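Local coordinates for protein malonyl CoA-ACP transacylase (Xanthomonas oryzae pv. oryzae, PDB 3K89) that probably transfers the malonyl group of malonyl-CoA to holo acyl carrier protein, giving the malonyl-ACP used in fatty acid synthesis, at residues 13-18 with 58-64; 160-166 with 256-260; 210-215 with 249-254; 218-223 with 245-250; 272-276 with 310-314. All blocks are in the same frame, centred on the assembly; numbering follows the deposited sequence.

Interaction 1 of 5, residues 13-18 with 58-64; sequences QGSQSL and LNRTEYT
The GQGSQ loop of the acyltransferase family, which follows strand 6-10, here meets the start of helix 61-81. Residues 13-18 form no regular structure. Opposite them, L58 and N59 lead through R60, the N-cap, into helix 61-64. The CA atoms are 6.7 Å apart for Q13 and T64 and 7.9 Å for L18 and L58. Q13 (phi/psi -44/127, chi1 t, chi2 p) spends both ends of its amide on the helix: T61 OG1 donates to Q13 OE1 at 2.7 Å, and Q13 NE2 donates to T64 OG1 at 3.1 Å. Its side chain lies about 6 Å from that of S94, a predicted active-site residue, consistent with a loop lining the pocket. G14, at 112/-25, turns the chain where a CB would jam against the preceding carbonyl, and its N is held by Q16 OE1 at 2.8 Å. S15 OG bonds a glycerol, probably from the crystallisation liquor. Q16 is folded (chi1 p, chi2 m), with OE1 3.3 Å from T64 CG2 and NE2 donating to N59 OD1 at 2.9 Å and an N-H...O angle of 180°. L58 CD2 packs 3.9 Å from S17 C and 4.2 Å from L18 CD2.

Interaction 2 of 5, residues 160-166 with 256-260; sequences PANFNSP and PVQWT
Two parallel segments meet with nearest CA pairs running from A161-P256 to S165-T260, 4.4 to 5.3 Å apart; N162 and V257 form the beta bridge. Strand 160-165 is irregular: A161 (-112/-32) and N162 share V170 in one classic bulge, and N164 (-91/-37) and S165 share Q168 in another. The partner is a short, weakly bonded strand at 257-258, with Q258 (-91/68) at the centre of an inverse gamma turn and at the N-cap of the helix that begins at W259. Two backbone hydrogen bonds flank the bridge, V257 N to A161 O and F163 N to V257 O (both 2.9 Å); T260 N to F163 O (3.0 Å) departs from the parallel pattern as the chain turns into the helix. P256 CA also approaches A161 O, at 3.4 Å, in a CA-H...O contact. Among apolar contacts, the F163 ring (chi1 m) brings CE2 to 3.6 Å from P256 CB. T260 OG1 (chi1 m) sits 3.2 Å from S165 CA. N162 and V257 point to the same face, where V257 touches H203, a predicted active-site residue. The pair joins the ferredoxin-like sheet, through strand 158-165, to the larger subdomain: helix 142-152 covers F163, and W259 packs on helix 282-290.

Interaction 3 of 5, residues 210-215 with 249-254; sequences AANQLG and LVEQLY
A close antiparallel helix pair is built from 210-215 and 249-254. The axes of these short segments approach to 8.6 Å, with 157° between their N-to-C directions, and A211 CA and V250 CA are 5.1 Å apart. Small residues make such closeness possible. A211 points at the partner, and its CB meets V250 O at 3.5 Å, V250 CG1 at 3.9 Å and L253 CB at 4.1 Å. One helical turn on, G215 CA lies 3.7 Å from V250 CG2; a CB there would come within 3.2 Å of that methyl. V250 (chi1 t) fits against both A211 and G215. L253 (chi1 t, chi2 p) reaches across to place CD2 3.5 Å from A211 N and 3.9 Å from A210 CB. L214, also t and p, sets CD2 3.8 Å from L249 O and 4.4 Å from L253 CD1. The buried seam backs onto the predicted catalytic centre: Q252 O accepts a hydrogen bond from H203 ND1, which probably orients that imidazole, as in related acyltransferases, and Q252 NE2 bonds S94 O. Helix 109-126 covers A210 and L253. Y254 takes chi1 p, its ring edge, at CD1, resting 3.6 Å from A211 CB.

Interaction 4 of 5, residues 218-223 with 245-250; sequences MAGLSW and IRQALV
Residues 245-250 are continuous helix, with L249 N bonded to I245 O (3.0 Å) and V250 N to R246 O (2.9 Å). In residues 218-223, helix 208-219 comes to an end soon after M218 (-66/-35), and the chain is extended from L221 to W223 (-113/129). L221 N bonds M218 O at 3.1 Å. The backbones stay well apart, M218 CA and R246 CA being 7.2 Å from each other, so side chains fill the gap. W223 (chi1 m, chi2 73°) folds back against the helix end, and its NE1 donates to M218 O at 2.8 Å, pinning the indole in place. The aliphatic part of R246 (chi1 m, chi2 t) lies over one face of that indole: R246 CG is 3.6 Å from the centroid of the W223 six-membered ring, 8° off its normal. This CH-pi stack of arginine on tryptophan joins the C-terminal end of helix 208-219 and the chain after it to helix 242-254. The guanidinium adds at most a weak cation-pi attraction, with R246 CZ 5.4 Å from the centroid of the W223 five-membered ring; R246 NE bonds S242 OG instead. M218 (m, t, m) brings SD to 3.7 Å from L249 CD1 and CE to 3.6 Å from V250 CG2, while W223 CH2 touches L249 CD1 at 3.6 Å. The small apolar cluster lies beside the contact of 210-215 with 249-254, where helix 95-103 packs on I245 and L249, and helix 109-126 on M218.

Interaction 5 of 5, residues 272-276 with 310-314; sequences TRIAE and DAWAH
The C-terminal helix 302-311 reaches its last turn at D310 and A311, both near helical angles, and A311 O ends 4.0 Å from R273 NH2. W312 (-119/57) is the first residue to leave helical geometry, and it carries nearly the whole contact, with 114 Å² of it covered by the strand segment 272-276. R273 CA and W312 CA stay 8.8 Å apart; the indole (chi1 m, chi2 -28°) bridges that gap. R273, in an extended m, t, t rotamer from a strand residue at -131/131, runs along one face of it: R273 CD is 3.7 Å from the centroid of the W312 five-membered ring, 22° off the normal, a CH-pi contact, and R273 CZ is 3.3 Å from W312 CD1. The ring edge faces the strand instead, W312 CH2 lying 3.6 Å from I274 O and W312 CZ3 3.7 Å from A275 CB. W312 NE1 finds its hydrogen bond at D295. Strand 273-276 runs between 6-10 and 295-298 in the parallel sheet, and W312 packs against that sheet, away from the annotated sites, within the alpha/beta-hydrolase-like larger subdomain known for this acyltransferase family.

In the fold
From the N terminus, interaction 1 closes first, bringing the loop after strand 6-10 back to the chain beyond a largely helical excursion of about 40 residues. Interaction 2 opens and closes later, and the loop it spans, 160-166 to 256-260, holds interactions 3 and 4. Those two act as one unit: they share L249 and V250, join helices 208-219 and 242-254, and have centres 9 Å apart. Helix 242-254 then leads directly to strand 257-258, so the helical pair and the link between the two subdomains follow in sequence. Interaction 5 comes last, fastening the C terminus to the parallel core sheet, its centre 33 Å from that of interaction 3 across the chain's centre.

Interaction 1 of 5, residues 13-18 with 58-64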
# COMPACT_ATOMS: atom_id res chain seq x y z
N GLN A 13 -2.55 3.91 -0.38
CA GLN A 13 -3.31 5.01 -0.97
C GLN A 13 -4.53 4.52 -1.75
O GLN A 13 -4.41 3.67 -2.64
CB GLN A 13 -2.39 5.82 -1.90
CG GLN A 13 -3.01 7.17 -2.39
CD GLN A 13 -2.89 8.25 -1.32
OE1 GLN A 13 -1.88 8.35 -0.63
NE2 GLN A 13 -3.92 9.08 -1.19
N GLY A 14 -5.69 5.07 -1.44
CA GLY A 14 -6.94 4.63 -2.06
C GLY A 14 -7.87 3.93 -1.10
O GLY A 14 -9.09 3.91 -1.30
N SER A 15 -7.29 3.37 -0.03
CA SER A 15 -8.05 2.65 0.98
C SER A 15 -8.56 3.52 2.12
O SER A 15 -9.32 3.04 2.98
CB SER A 15 -7.21 1.52 1.56
OG SER A 15 -7.05 0.51 0.58
N GLN A 16 -8.12 4.78 2.17
CA GLN A 16 -8.55 5.69 3.24
C GLN A 16 -10.00 6.11 3.04
O GLN A 16 -10.53 6.06 1.92
CB GLN A 16 -7.63 6.93 3.30
CG GLN A 16 -7.90 8.01 2.24
CD GLN A 16 -7.32 7.69 0.87
OE1 GLN A 16 -6.69 6.65 0.65
NE2 GLN A 16 -7.48 8.63 -0.06
N SER A 17 -10.65 6.52 4.12
CA SER A 17 -11.99 7.12 4.05
C SER A 17 -12.19 7.93 5.32
O SER A 17 -11.61 7.62 6.36
CB SER A 17 -13.07 6.03 3.93
OG SER A 17 -13.03 5.12 5.03
N LEU A 18 -13.00 8.97 5.22
CA LEU A 18 -13.43 9.71 6.41
C LEU A 18 -14.14 8.75 7.35
O LEU A 18 -15.00 7.97 6.93
CB LEU A 18 -14.38 10.86 6.00
CG LEU A 18 -13.70 12.16 5.63
CD1 LEU A 18 -14.74 13.13 5.06
CD2 LEU A 18 -13.03 12.77 6.86
N LEU A 58 -6.85 14.83 3.97
CA LEU A 58 -6.79 13.38 4.20
C LEU A 58 -6.41 12.63 2.92
O LEU A 58 -5.71 11.61 2.97
CB LEU A 58 -8.11 12.83 4.74
CG LEU A 58 -8.22 11.31 4.95
CD1 LEU A 58 -7.19 10.79 5.98
CD2 LEU A 58 -9.63 10.88 5.33
N ASN A 59 -6.89 13.13 1.78
CA ASN A 59 -6.59 12.52 0.47
C ASN A 59 -5.26 12.93 -0.18
O ASN A 59 -4.84 12.34 -1.19
CB ASN A 59 -7.74 12.80 -0.50
CG ASN A 59 -9.00 12.02 -0.16
OD1 ASN A 59 -8.94 11.02 0.55
ND2 ASN A 59 -10.14 12.47 -0.67
N ARG A 60 -4.60 13.94 0.38
CA ARG A 60 -3.28 14.37 -0.09
C ARG A 60 -2.26 13.40 0.48
O ARG A 60 -2.20 13.21 1.69
CB ARG A 60 -2.98 15.78 0.42
CG ARG A 60 -1.92 16.53 -0.36
CD ARG A 60 -2.48 17.81 -1.00
NE ARG A 60 -2.69 18.83 0.04
CZ ARG A 60 -3.84 19.45 0.31
NH1 ARG A 60 -4.94 19.22 -0.40
NH2 ARG A 60 -3.88 20.33 1.29
N THR A 61 -1.45 12.81 -0.39
CA THR A 61 -0.62 11.65 -0.03
C THR A 61 0.34 11.84 1.16
O THR A 61 0.57 10.89 1.91
CB THR A 61 0.08 11.06 -1.28
OG1 THR A 61 0.43 9.69 -1.04
CG2 THR A 61 1.33 11.86 -1.67
N GLU A 62 0.87 13.04 1.38
CA GLU A 62 1.74 13.26 2.55
C GLU A 62 0.98 13.04 3.87
O GLU A 62 1.60 12.73 4.89
CB GLU A 62 2.40 14.65 2.55
CG GLU A 62 1.48 15.82 2.87
CD GLU A 62 2.27 17.06 3.23
OE1 GLU A 62 2.33 17.99 2.39
OE2 GLU A 62 2.89 17.12 4.32
N TYR A 63 -0.35 13.23 3.84
CA TYR A 63 -1.20 12.93 4.98
C TYR A 63 -1.83 11.55 4.92
O TYR A 63 -1.93 10.88 5.94
CB TYR A 63 -2.30 14.01 5.16
CG TYR A 63 -1.70 15.39 5.28
CD1 TYR A 63 -0.98 15.76 6.43
CD2 TYR A 63 -1.81 16.32 4.25
CE1 TYR A 63 -0.39 17.02 6.55
CE2 TYR A 63 -1.22 17.59 4.36
CZ TYR A 63 -0.52 17.92 5.51
OH TYR A 63 0.07 19.15 5.66
N THR A 64 -2.26 11.13 3.74
CA THR A 64 -2.89 9.81 3.62
C THR A 64 -1.95 8.73 4.12
O THR A 64 -2.38 7.78 4.78
CB THR A 64 -3.22 9.45 2.16
OG1 THR A 64 -3.72 10.62 1.50
CG2 THR A 64 -4.26 8.35 2.10

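Interaction 2 of 5, residues 160-166 with 256-260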
# COMPACT_ATOMS: atom_id res chain seq x y z
N PRO A 160 3.43 1.06 -16.72
CA PRO A 160 2.72 0.35 -15.66
C PRO A 160 3.27 0.75 -14.29
O PRO A 160 4.51 0.78 -14.09
CB PRO A 160 3.01 -1.13 -15.96
CG PRO A 160 4.17 -1.14 -16.90
CD PRO A 160 4.08 0.15 -17.68
N ALA A 161 2.37 1.11 -13.38
CA ALA A 161 2.75 1.54 -12.03
C ALA A 161 2.31 0.52 -10.98
O ALA A 161 2.97 0.37 -9.94
CB ALA A 161 2.14 2.92 -11.73
N ASN A 162 1.20 -0.17 -11.21
CA ASN A 162 0.82 -1.30 -10.34
C ASN A 162 0.37 -2.47 -11.20
O ASN A 162 -0.50 -2.30 -12.06
CB ASN A 162 -0.43 -1.04 -9.50
CG ASN A 162 -0.33 0.10 -8.46
OD1 ASN A 162 0.72 0.72 -8.18
ND2 ASN A 162 -1.45 0.34 -7.86
N PHE A 163 0.90 -3.66 -10.92
CA PHE A 163 0.29 -4.92 -11.39
C PHE A 163 -0.57 -5.43 -10.25
O PHE A 163 -0.06 -6.06 -9.33
CB PHE A 163 1.38 -5.92 -11.79
CG PHE A 163 2.19 -5.48 -12.98
CD1 PHE A 163 1.71 -5.67 -14.28
CD2 PHE A 163 3.43 -4.84 -12.80
CE1 PHE A 163 2.45 -5.25 -15.39
CE2 PHE A 163 4.17 -4.41 -13.89
CZ PHE A 163 3.69 -4.62 -15.19
N ASN A 164 -1.87 -5.10 -10.28
CA ASN A 164 -2.76 -5.35 -9.14
C ASN A 164 -3.48 -6.68 -9.13
O ASN A 164 -3.66 -7.25 -8.08
CB ASN A 164 -3.72 -4.17 -8.90
CG ASN A 164 -3.02 -2.99 -8.30
OD1 ASN A 164 -1.98 -3.15 -7.66
ND2 ASN A 164 -3.56 -1.78 -8.50
N SER A 165 -3.90 -7.14 -10.30
CA SER A 165 -4.46 -8.48 -10.44
C SER A 165 -4.50 -8.76 -11.93
O SER A 165 -4.31 -7.85 -12.72
CB SER A 165 -5.87 -8.56 -9.84
OG SER A 165 -6.83 -7.89 -10.63
N PRO A 166 -4.74 -10.02 -12.32
CA PRO A 166 -5.03 -10.18 -13.74
C PRO A 166 -6.24 -9.30 -14.06
O PRO A 166 -7.19 -9.25 -13.28
CB PRO A 166 -5.34 -11.68 -13.87
CG PRO A 166 -4.60 -12.30 -12.72
CD PRO A 166 -4.72 -11.30 -11.60
N PRO A 256 7.34 -0.55 -10.73
CA PRO A 256 5.97 -1.01 -10.53
C PRO A 256 5.78 -1.87 -9.29
O PRO A 256 6.64 -2.68 -8.94
CB PRO A 256 5.65 -1.82 -11.80
CG PRO A 256 6.83 -1.83 -12.63
CD PRO A 256 7.89 -0.92 -12.05
N VAL A 257 4.65 -1.67 -8.63
CA VAL A 257 4.25 -2.54 -7.52
C VAL A 257 3.84 -3.88 -8.11
O VAL A 257 2.90 -3.96 -8.89
CB VAL A 257 3.08 -1.92 -6.72
CG1 VAL A 257 2.43 -2.92 -5.75
CG2 VAL A 257 3.56 -0.71 -5.96
N GLN A 258 4.55 -4.94 -7.72
CA GLN A 258 4.24 -6.29 -8.22
C GLN A 258 3.25 -6.95 -7.26
O GLN A 258 3.60 -7.87 -6.51
CB GLN A 258 5.53 -7.13 -8.33
CG GLN A 258 6.65 -6.51 -9.22
CD GLN A 258 6.33 -6.46 -10.70
OE1 GLN A 258 6.98 -5.70 -11.44
NE2 GLN A 258 5.37 -7.26 -11.15
N TRP A 259 2.02 -6.42 -7.21
CA TRP A 259 1.08 -6.91 -6.20
C TRP A 259 0.66 -8.35 -6.51
O TRP A 259 0.68 -9.21 -5.61
CB TRP A 259 -0.14 -5.98 -6.00
CG TRP A 259 -0.98 -6.48 -4.83
CD1 TRP A 259 -2.25 -7.02 -4.87
CD2 TRP A 259 -0.54 -6.57 -3.47
NE1 TRP A 259 -2.63 -7.41 -3.60
CE2 TRP A 259 -1.61 -7.14 -2.73
CE3 TRP A 259 0.64 -6.20 -2.80
CZ2 TRP A 259 -1.52 -7.36 -1.34
CZ3 TRP A 259 0.72 -6.40 -1.42
CH2 TRP A 259 -0.36 -6.99 -0.71
N THR A 260 0.35 -8.62 -7.77
CA THR A 260 0.05 -10.01 -8.18
C THR A 260 1.18 -10.94 -7.77
O THR A 260 0.92 -11.98 -7.17
CB THR A 260 -0.23 -10.07 -9.68
OG1 THR A 260 -1.39 -9.30 -9.94
CG2 THR A 260 -0.49 -11.52 -10.15

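Interaction 3 of 5, residues 210-215 with 249-254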
# COMPACT_ATOMS: atom_id res chain seq x y z
N ALA A 210 12.96 11.61 -6.02
CA ALA A 210 12.28 11.47 -4.72
C ALA A 210 12.78 10.22 -4.00
O ALA A 210 12.92 10.22 -2.77
CB ALA A 210 10.78 11.42 -4.88
N ALA A 211 13.05 9.16 -4.77
CA ALA A 211 13.57 7.90 -4.22
C ALA A 211 14.93 8.08 -3.55
O ALA A 211 15.20 7.48 -2.51
CB ALA A 211 13.64 6.82 -5.30
N ASN A 212 15.79 8.90 -4.15
CA ASN A 212 17.08 9.22 -3.51
C ASN A 212 16.91 10.00 -2.21
O ASN A 212 17.58 9.71 -1.22
CB ASN A 212 18.01 9.92 -4.49
CG ASN A 212 18.45 8.98 -5.61
OD1 ASN A 212 18.48 7.76 -5.44
ND2 ASN A 212 18.75 9.55 -6.78
N GLN A 213 15.98 10.94 -2.20
CA GLN A 213 15.66 11.70 -1.00
C GLN A 213 15.16 10.76 0.09
O GLN A 213 15.57 10.86 1.25
CB GLN A 213 14.60 12.76 -1.28
CG GLN A 213 15.06 13.88 -2.20
CD GLN A 213 13.92 14.80 -2.50
OE1 GLN A 213 13.02 14.47 -3.28
NE2 GLN A 213 13.92 15.96 -1.85
N LEU A 214 14.28 9.84 -0.32
CA LEU A 214 13.75 8.81 0.57
C LEU A 214 14.88 7.99 1.18
O LEU A 214 14.90 7.77 2.39
CB LEU A 214 12.78 7.90 -0.18
CG LEU A 214 12.16 6.74 0.61
CD1 LEU A 214 11.24 7.27 1.67
CD2 LEU A 214 11.40 5.81 -0.33
N GLY A 215 15.81 7.53 0.33
CA GLY A 215 16.95 6.76 0.81
C GLY A 215 17.74 7.49 1.88
O GLY A 215 18.14 6.89 2.87
N LEU A 249 13.08 -0.59 -0.80
CA LEU A 249 12.15 0.53 -0.61
C LEU A 249 12.47 1.72 -1.51
O LEU A 249 11.56 2.41 -2.00
CB LEU A 249 12.13 1.01 0.85
CG LEU A 249 11.54 -0.01 1.83
CD1 LEU A 249 11.89 0.41 3.25
CD2 LEU A 249 9.99 -0.13 1.68
N VAL A 250 13.76 1.97 -1.74
CA VAL A 250 14.15 3.03 -2.68
C VAL A 250 13.65 2.66 -4.09
O VAL A 250 12.96 3.45 -4.76
CB VAL A 250 15.68 3.25 -2.67
CG1 VAL A 250 16.10 4.15 -3.87
CG2 VAL A 250 16.09 3.90 -1.35
N GLU A 251 13.99 1.45 -4.54
CA GLU A 251 13.56 0.95 -5.84
C GLU A 251 12.05 0.88 -5.95
O GLU A 251 11.51 1.16 -7.02
CB GLU A 251 14.16 -0.42 -6.11
CG GLU A 251 15.66 -0.38 -6.25
CD GLU A 251 16.25 -1.79 -6.31
OE1 GLU A 251 15.49 -2.79 -6.22
OE2 GLU A 251 17.47 -1.90 -6.43
N GLN A 252 11.37 0.51 -4.86
CA GLN A 252 9.91 0.47 -4.85
C GLN A 252 9.29 1.75 -5.41
O GLN A 252 8.29 1.70 -6.11
CB GLN A 252 9.38 0.25 -3.41
CG GLN A 252 7.91 -0.14 -3.37
CD GLN A 252 7.16 0.48 -2.22
OE1 GLN A 252 7.20 1.70 -2.03
NE2 GLN A 252 6.44 -0.35 -1.44
N LEU A 253 9.88 2.91 -5.08
CA LEU A 253 9.20 4.17 -5.34
C LEU A 253 9.04 4.49 -6.82
O LEU A 253 8.06 5.14 -7.23
CB LEU A 253 9.93 5.31 -4.64
CG LEU A 253 9.06 6.53 -4.35
CD1 LEU A 253 8.08 6.25 -3.22
CD2 LEU A 253 9.89 7.75 -4.02
N TYR A 254 9.99 4.03 -7.63
CA TYR A 254 10.01 4.39 -9.07
C TYR A 254 9.79 3.20 -9.99
O TYR A 254 9.77 3.35 -11.21
CB TYR A 254 11.29 5.14 -9.45
CG TYR A 254 12.60 4.40 -9.24
CD1 TYR A 254 13.31 4.55 -8.06
CD2 TYR A 254 13.13 3.57 -10.23
CE1 TYR A 254 14.52 3.90 -7.85
CE2 TYR A 254 14.35 2.90 -10.03
CZ TYR A 254 15.03 3.07 -8.84
OH TYR A 254 16.24 2.43 -8.62

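Interaction 4 of 5, residues 218-223 with 245-250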
# COMPACT_ATOMS: atom_id res chain seq x y z
N MET A 218 15.76 7.53 5.16
CA MET A 218 15.76 6.23 5.82
C MET A 218 17.05 5.98 6.57
O MET A 218 17.05 5.32 7.62
CB MET A 218 15.54 5.11 4.82
CG MET A 218 14.09 5.09 4.29
SD MET A 218 13.71 3.63 3.32
CE MET A 218 14.85 3.82 2.03
N ALA A 219 18.16 6.46 6.02
CA ALA A 219 19.46 6.07 6.57
C ALA A 219 19.77 6.74 7.92
O ALA A 219 20.70 6.32 8.61
CB ALA A 219 20.57 6.32 5.55
N GLY A 220 18.98 7.75 8.29
CA GLY A 220 19.10 8.41 9.59
C GLY A 220 18.33 7.72 10.71
O GLY A 220 18.45 8.08 11.89
N LEU A 221 17.54 6.72 10.34
CA LEU A 221 16.72 5.98 11.31
C LEU A 221 17.36 4.67 11.77
O LEU A 221 18.25 4.13 11.13
CB LEU A 221 15.34 5.68 10.71
CG LEU A 221 14.56 6.86 10.13
CD1 LEU A 221 13.31 6.36 9.40
CD2 LEU A 221 14.17 7.94 11.16
N SER A 222 16.86 4.18 12.91
CA SER A 222 17.21 2.88 13.45
C SER A 222 16.36 1.80 12.77
O SER A 222 15.12 1.89 12.76
CB SER A 222 16.96 2.90 14.96
OG SER A 222 17.25 1.65 15.54
N TRP A 223 17.03 0.81 12.20
CA TRP A 223 16.40 -0.33 11.53
C TRP A 223 16.69 -1.57 12.34
O TRP A 223 17.84 -1.83 12.71
CB TRP A 223 16.91 -0.46 10.08
CG TRP A 223 16.42 0.70 9.25
CD1 TRP A 223 16.87 1.98 9.31
CD2 TRP A 223 15.35 0.69 8.30
NE1 TRP A 223 16.16 2.78 8.44
CE2 TRP A 223 15.20 2.01 7.82
CE3 TRP A 223 14.49 -0.31 7.80
CZ2 TRP A 223 14.24 2.37 6.86
CZ3 TRP A 223 13.53 0.05 6.84
CH2 TRP A 223 13.42 1.38 6.39
N ILE A 245 16.74 -4.27 2.57
CA ILE A 245 15.35 -3.83 2.77
C ILE A 245 15.20 -2.38 2.33
O ILE A 245 14.29 -2.06 1.56
CB ILE A 245 14.91 -4.01 4.24
CG1 ILE A 245 14.80 -5.52 4.53
CG2 ILE A 245 13.57 -3.30 4.50
CD1 ILE A 245 14.67 -5.93 6.00
N ARG A 246 16.11 -1.51 2.79
CA ARG A 246 16.08 -0.11 2.37
C ARG A 246 16.25 0.08 0.87
O ARG A 246 15.54 0.88 0.28
CB ARG A 246 17.08 0.73 3.15
CG ARG A 246 16.71 0.85 4.63
CD ARG A 246 17.72 1.70 5.36
NE ARG A 246 18.95 0.94 5.61
CZ ARG A 246 20.17 1.32 5.22
NH1 ARG A 246 20.35 2.45 4.56
NH2 ARG A 246 21.21 0.55 5.52
N GLN A 247 17.16 -0.67 0.25
CA GLN A 247 17.34 -0.55 -1.20
C GLN A 247 16.06 -0.94 -1.94
O GLN A 247 15.69 -0.31 -2.93
CB GLN A 247 18.53 -1.39 -1.69
CG GLN A 247 18.82 -1.31 -3.22
CD GLN A 247 19.05 0.11 -3.73
OE1 GLN A 247 19.44 1.01 -2.99
NE2 GLN A 247 18.82 0.30 -5.03
N ALA A 248 15.38 -1.98 -1.45
CA ALA A 248 14.13 -2.41 -2.06
C ALA A 248 13.04 -1.37 -1.89
O ALA A 248 12.15 -1.28 -2.75
CB ALA A 248 13.67 -3.76 -1.50
N LEU A 249 13.08 -0.59 -0.80
CA LEU A 249 12.15 0.53 -0.61
C LEU A 249 12.47 1.72 -1.51
O LEU A 249 11.56 2.41 -2.00
CB LEU A 249 12.13 1.01 0.85
CG LEU A 249 11.54 -0.01 1.83
CD1 LEU A 249 11.89 0.41 3.25
CD2 LEU A 249 9.99 -0.13 1.68
N VAL A 250 13.76 1.97 -1.74
CA VAL A 250 14.15 3.03 -2.68
C VAL A 250 13.65 2.66 -4.09
O VAL A 250 12.96 3.45 -4.76
CB VAL A 250 15.68 3.25 -2.67
CG1 VAL A 250 16.10 4.15 -3.87
CG2 VAL A 250 16.09 3.90 -1.35

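Interaction 5 of 5, residues 272-276 with 310-314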
# COMPACT_ATOMS: atom_id res chain seq x y z
N THR A 272 -2.60 -19.77 2.85
CA THR A 272 -3.98 -20.05 2.41
C THR A 272 -4.99 -19.05 2.98
O THR A 272 -6.14 -19.00 2.54
CB THR A 272 -4.44 -21.47 2.85
OG1 THR A 272 -4.53 -21.53 4.28
CG2 THR A 272 -3.47 -22.54 2.36
N ARG A 273 -4.56 -18.27 3.97
CA ARG A 273 -5.43 -17.31 4.64
C ARG A 273 -4.73 -15.97 4.69
O ARG A 273 -3.58 -15.91 5.09
CB ARG A 273 -5.74 -17.75 6.08
CG ARG A 273 -6.41 -19.11 6.23
CD ARG A 273 -6.32 -19.57 7.69
NE ARG A 273 -7.29 -20.61 8.01
CZ ARG A 273 -7.48 -21.11 9.23
NH1 ARG A 273 -6.76 -20.68 10.26
NH2 ARG A 273 -8.39 -22.06 9.43
N ILE A 274 -5.42 -14.90 4.29
CA ILE A 274 -4.82 -13.57 4.30
C ILE A 274 -5.77 -12.57 4.94
O ILE A 274 -6.92 -12.41 4.51
CB ILE A 274 -4.41 -13.10 2.88
CG1 ILE A 274 -3.46 -14.10 2.21
CG2 ILE A 274 -3.76 -11.70 2.93
CD1 ILE A 274 -3.06 -13.76 0.78
N ALA A 275 -5.29 -11.88 5.97
CA ALA A 275 -6.07 -10.80 6.57
C ALA A 275 -5.64 -9.48 5.97
O ALA A 275 -4.44 -9.21 5.87
CB ALA A 275 -5.88 -10.77 8.06
N GLU A 276 -6.62 -8.64 5.62
CA GLU A 276 -6.32 -7.26 5.23
C GLU A 276 -6.37 -6.41 6.49
O GLU A 276 -7.46 -6.14 7.04
CB GLU A 276 -7.30 -6.78 4.15
CG GLU A 276 -6.97 -5.36 3.64
CD GLU A 276 -7.66 -5.00 2.34
OE1 GLU A 276 -8.58 -5.73 1.92
OE2 GLU A 276 -7.26 -4.00 1.71
N ASP A 310 -12.87 -15.20 14.74
CA ASP A 310 -13.58 -16.45 15.05
C ASP A 310 -13.20 -17.59 14.12
O ASP A 310 -12.92 -18.70 14.59
CB ASP A 310 -15.09 -16.25 15.03
CG ASP A 310 -15.84 -17.47 15.52
OD1 ASP A 310 -16.32 -18.25 14.67
OD2 ASP A 310 -15.94 -17.66 16.75
N ALA A 311 -13.20 -17.33 12.81
CA ALA A 311 -12.92 -18.36 11.80
C ALA A 311 -11.49 -18.91 11.87
O ALA A 311 -11.24 -20.05 11.44
CB ALA A 311 -13.23 -17.83 10.40
N TRP A 312 -10.57 -18.10 12.39
CA TRP A 312 -9.16 -18.47 12.52
C TRP A 312 -8.75 -18.45 14.01
O TRP A 312 -7.81 -17.74 14.40
CB TRP A 312 -8.27 -17.49 11.73
CG TRP A 312 -8.59 -17.33 10.26
CD1 TRP A 312 -9.16 -18.25 9.44
CD2 TRP A 312 -8.30 -16.19 9.44
NE1 TRP A 312 -9.27 -17.75 8.17
CE2 TRP A 312 -8.75 -16.49 8.14
CE3 TRP A 312 -7.73 -14.93 9.68
CZ2 TRP A 312 -8.64 -15.58 7.07
CZ3 TRP A 312 -7.62 -14.04 8.62
CH2 TRP A 312 -8.07 -14.37 7.34
N ALA A 313 -9.46 -19.23 14.82
CA ALA A 313 -9.38 -19.13 16.29
C ALA A 313 -8.17 -19.82 16.97
O ALA A 313 -8.17 -21.04 17.16
CB ALA A 313 -10.69 -19.61 16.93
N HIS A 314 -7.16 -19.01 17.33
CA HIS A 314 -6.08 -19.43 18.24
C HIS A 314 -5.57 -18.24 19.05
O HIS A 314 -5.45 -18.32 20.28
CB HIS A 314 -4.91 -20.08 17.50
CG HIS A 314 -5.10 -21.55 17.23
ND1 HIS A 314 -4.89 -22.11 15.99
CD2 HIS A 314 -5.48 -22.56 18.05
CE1 HIS A 314 -5.12 -23.41 16.05
NE2 HIS A 314 -5.48 -23.71 17.29